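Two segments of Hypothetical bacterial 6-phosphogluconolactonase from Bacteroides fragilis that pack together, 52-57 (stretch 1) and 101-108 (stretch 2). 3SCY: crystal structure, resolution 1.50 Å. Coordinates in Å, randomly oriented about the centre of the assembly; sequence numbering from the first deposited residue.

Stretch 1, residues 52-57: PSYLIP
Stretch 2 (101-108) DPCYLTTN

The strand at 55-57 and the strand at 102-107 run nearly parallel, with 18° between their N-to-C directions and a closest axis approach of 6.9 Å. Ser 53 (phi/psi -74/-14) and Cys 103 (-132/2) depart from the extended form. Register follows CA pairing: Tyr 54 CA to Tyr 104 CA is 5.6 Å, Leu 55 CA to Leu 105 CA 6.9 Å, and Ile 56 CA to Thr 106 CA 7.2 Å. No direct hydrogen bond joins the stretches; packing, much of it by side chains, and one water hold them, and the contact buries 387 Å² summed over both sides.

Tyr 54 is the most covered residue, losing 92 Å². Its backbone is extended (phi/psi -147/141), its CA-to-CB bond points toward stretch 2, and chi1 of -148° lies between wells, with chi2 at 84°. This sets its ring in an offset stack on Tyr 104 (chi1 t, chi2 -87°), centroids 4.3 Å apart and planes at 23°; Tyr 54 CZ lies 3.5 Å from Tyr 104 CE2. Although the CA-to-CB bond of Tyr 104 points away, the long side chain brings its ring back. Tyr 54 CB also sits 3.4 Å from Cys 103 O.

Leu 105 (-151/155; chi1 p, chi2 t) loses 78 Å². Its CA-to-CB bond points sideways, yet its CD2 reaches the edge of the Tyr 54 ring, 3.7 Å from Tyr 54 CD2, and lies 3.8 Å from Leu 55 CA. Ile 56 (-145/145; chi1 p, chi2 t) loses 77 Å², and its CA-to-CB bond points toward stretch 2. Both residues are buried, and their branched chains pack on each other, Ile 56 CG1 to Leu 105 CG 3.8 Å, while Ile 56 CD1 reaches the methyl of the partly exposed Thr 107, 3.7 Å from Thr 107 CG2.

Water 1 lies 2.9 Å from Ser 53 OG (chi1 p) and 2.8 Å from Cys 103 O, within hydrogen-bonding geometry of both, and can bridge them.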

# COMPACT_ATOMS: atom_id res chain seq x y z
N PRO A 52 13.70 1.68 1.03
CA PRO A 52 12.48 2.36 0.55
C PRO A 52 11.37 1.30 0.32
O PRO A 52 11.02 0.97 -0.82
CB PRO A 52 12.96 3.01 -0.74
CG PRO A 52 13.98 2.06 -1.29
CD PRO A 52 14.65 1.43 -0.08
N SER A 53 10.88 0.71 1.43
CA SER A 53 9.97 -0.43 1.32
C SER A 53 8.54 -0.06 0.89
O SER A 53 7.75 -0.95 0.53
CB SER A 53 9.92 -1.21 2.62
OG SER A 53 9.35 -0.39 3.61
N TYR A 54 8.22 1.21 0.93
CA TYR A 54 6.95 1.72 0.45
C TYR A 54 7.20 3.09 -0.10
O TYR A 54 7.98 3.87 0.46
CB TYR A 54 5.85 1.73 1.56
CG TYR A 54 4.48 1.49 0.97
CD1 TYR A 54 4.02 0.19 0.74
CD2 TYR A 54 3.69 2.54 0.51
CE1 TYR A 54 2.83 -0.05 0.06
CE2 TYR A 54 2.48 2.31 -0.15
CZ TYR A 54 2.06 1.01 -0.37
OH TYR A 54 0.88 0.72 -1.03
N LEU A 55 6.54 3.40 -1.18
CA LEU A 55 6.66 4.70 -1.82
C LEU A 55 5.38 5.04 -2.54
O LEU A 55 4.56 4.17 -2.86
CB LEU A 55 7.88 4.73 -2.79
CG LEU A 55 8.00 3.61 -3.83
CD1 LEU A 55 7.09 3.83 -5.00
CD2 LEU A 55 9.41 3.56 -4.38
N ILE A 56 5.24 6.33 -2.82
CA ILE A 56 4.09 6.83 -3.55
C ILE A 56 4.47 7.96 -4.43
O ILE A 56 5.27 8.80 -4.05
CB ILE A 56 2.95 7.30 -2.56
CG1 ILE A 56 3.40 8.39 -1.56
CG2 ILE A 56 2.22 6.12 -1.89
CD1 ILE A 56 2.20 9.15 -0.96
N PRO A 57 3.82 8.06 -5.60
CA PRO A 57 3.99 9.27 -6.40
C PRO A 57 3.01 10.34 -5.93
O PRO A 57 1.95 10.00 -5.37
CB PRO A 57 3.62 8.82 -7.81
CG PRO A 57 2.59 7.70 -7.57
CD PRO A 57 2.87 7.09 -6.22
N ASP A 101 10.23 2.03 12.01
CA ASP A 101 9.78 1.21 10.88
C ASP A 101 8.57 1.78 10.11
O ASP A 101 7.56 1.09 9.94
CB ASP A 101 9.55 -0.25 11.30
CG ASP A 101 10.85 -0.97 11.63
OD1 ASP A 101 11.87 -0.70 10.95
OD2 ASP A 101 10.86 -1.77 12.58
N PRO A 102 8.71 3.00 9.55
CA PRO A 102 7.64 3.53 8.68
C PRO A 102 7.49 2.56 7.53
O PRO A 102 8.49 2.17 6.93
CB PRO A 102 8.15 4.92 8.29
CG PRO A 102 9.68 4.79 8.40
CD PRO A 102 9.88 3.91 9.60
N CYS A 103 6.24 2.08 7.27
CA CYS A 103 6.07 0.99 6.30
C CYS A 103 4.98 1.26 5.28
O CYS A 103 4.69 0.39 4.44
CB CYS A 103 5.79 -0.30 7.06
SG CYS A 103 4.21 -0.27 7.96
N TYR A 104 4.36 2.42 5.36
CA TYR A 104 3.28 2.84 4.46
C TYR A 104 3.21 4.33 4.49
O TYR A 104 3.49 4.93 5.54
CB TYR A 104 1.92 2.26 4.91
CG TYR A 104 0.88 2.21 3.79
CD1 TYR A 104 0.07 3.31 3.52
CD2 TYR A 104 0.64 1.04 3.10
CE1 TYR A 104 -0.91 3.27 2.52
CE2 TYR A 104 -0.36 0.96 2.13
CZ TYR A 104 -1.12 2.08 1.82
OH TYR A 104 -2.12 1.98 0.90
N LEU A 105 2.77 4.95 3.40
CA LEU A 105 2.57 6.40 3.46
C LEU A 105 1.46 6.82 2.50
O LEU A 105 1.11 6.08 1.55
CB LEU A 105 3.89 7.21 3.29
CG LEU A 105 4.51 7.37 1.90
CD1 LEU A 105 5.82 8.15 2.02
CD2 LEU A 105 4.84 6.03 1.22
N THR A 106 0.81 7.96 2.80
CA THR A 106 -0.24 8.48 1.93
C THR A 106 -0.10 10.00 1.87
O THR A 106 0.69 10.57 2.62
CB THR A 106 -1.65 8.03 2.35
OG1 THR A 106 -2.50 8.26 1.22
CG2 THR A 106 -2.17 8.77 3.59
N THR A 107 -0.79 10.64 0.93
CA THR A 107 -0.72 12.08 0.79
C THR A 107 -2.07 12.64 0.38
O THR A 107 -2.87 11.94 -0.27
CB THR A 107 0.34 12.47 -0.29
OG1 THR A 107 0.52 13.90 -0.29
CG2 THR A 107 -0.04 12.02 -1.73
N ASN A 108 -2.28 13.93 0.68
CA ASN A 108 -3.41 14.66 0.11
C ASN A 108 -2.87 15.84 -0.71
O ASN A 108 -3.63 16.73 -1.04
CB ASN A 108 -4.40 15.12 1.18
CG ASN A 108 -3.89 16.27 2.02
OD1 ASN A 108 -2.68 16.47 2.15
ND2 ASN A 108 -4.81 17.09 2.53
O HOH W 1 6.65 -1.38 3.60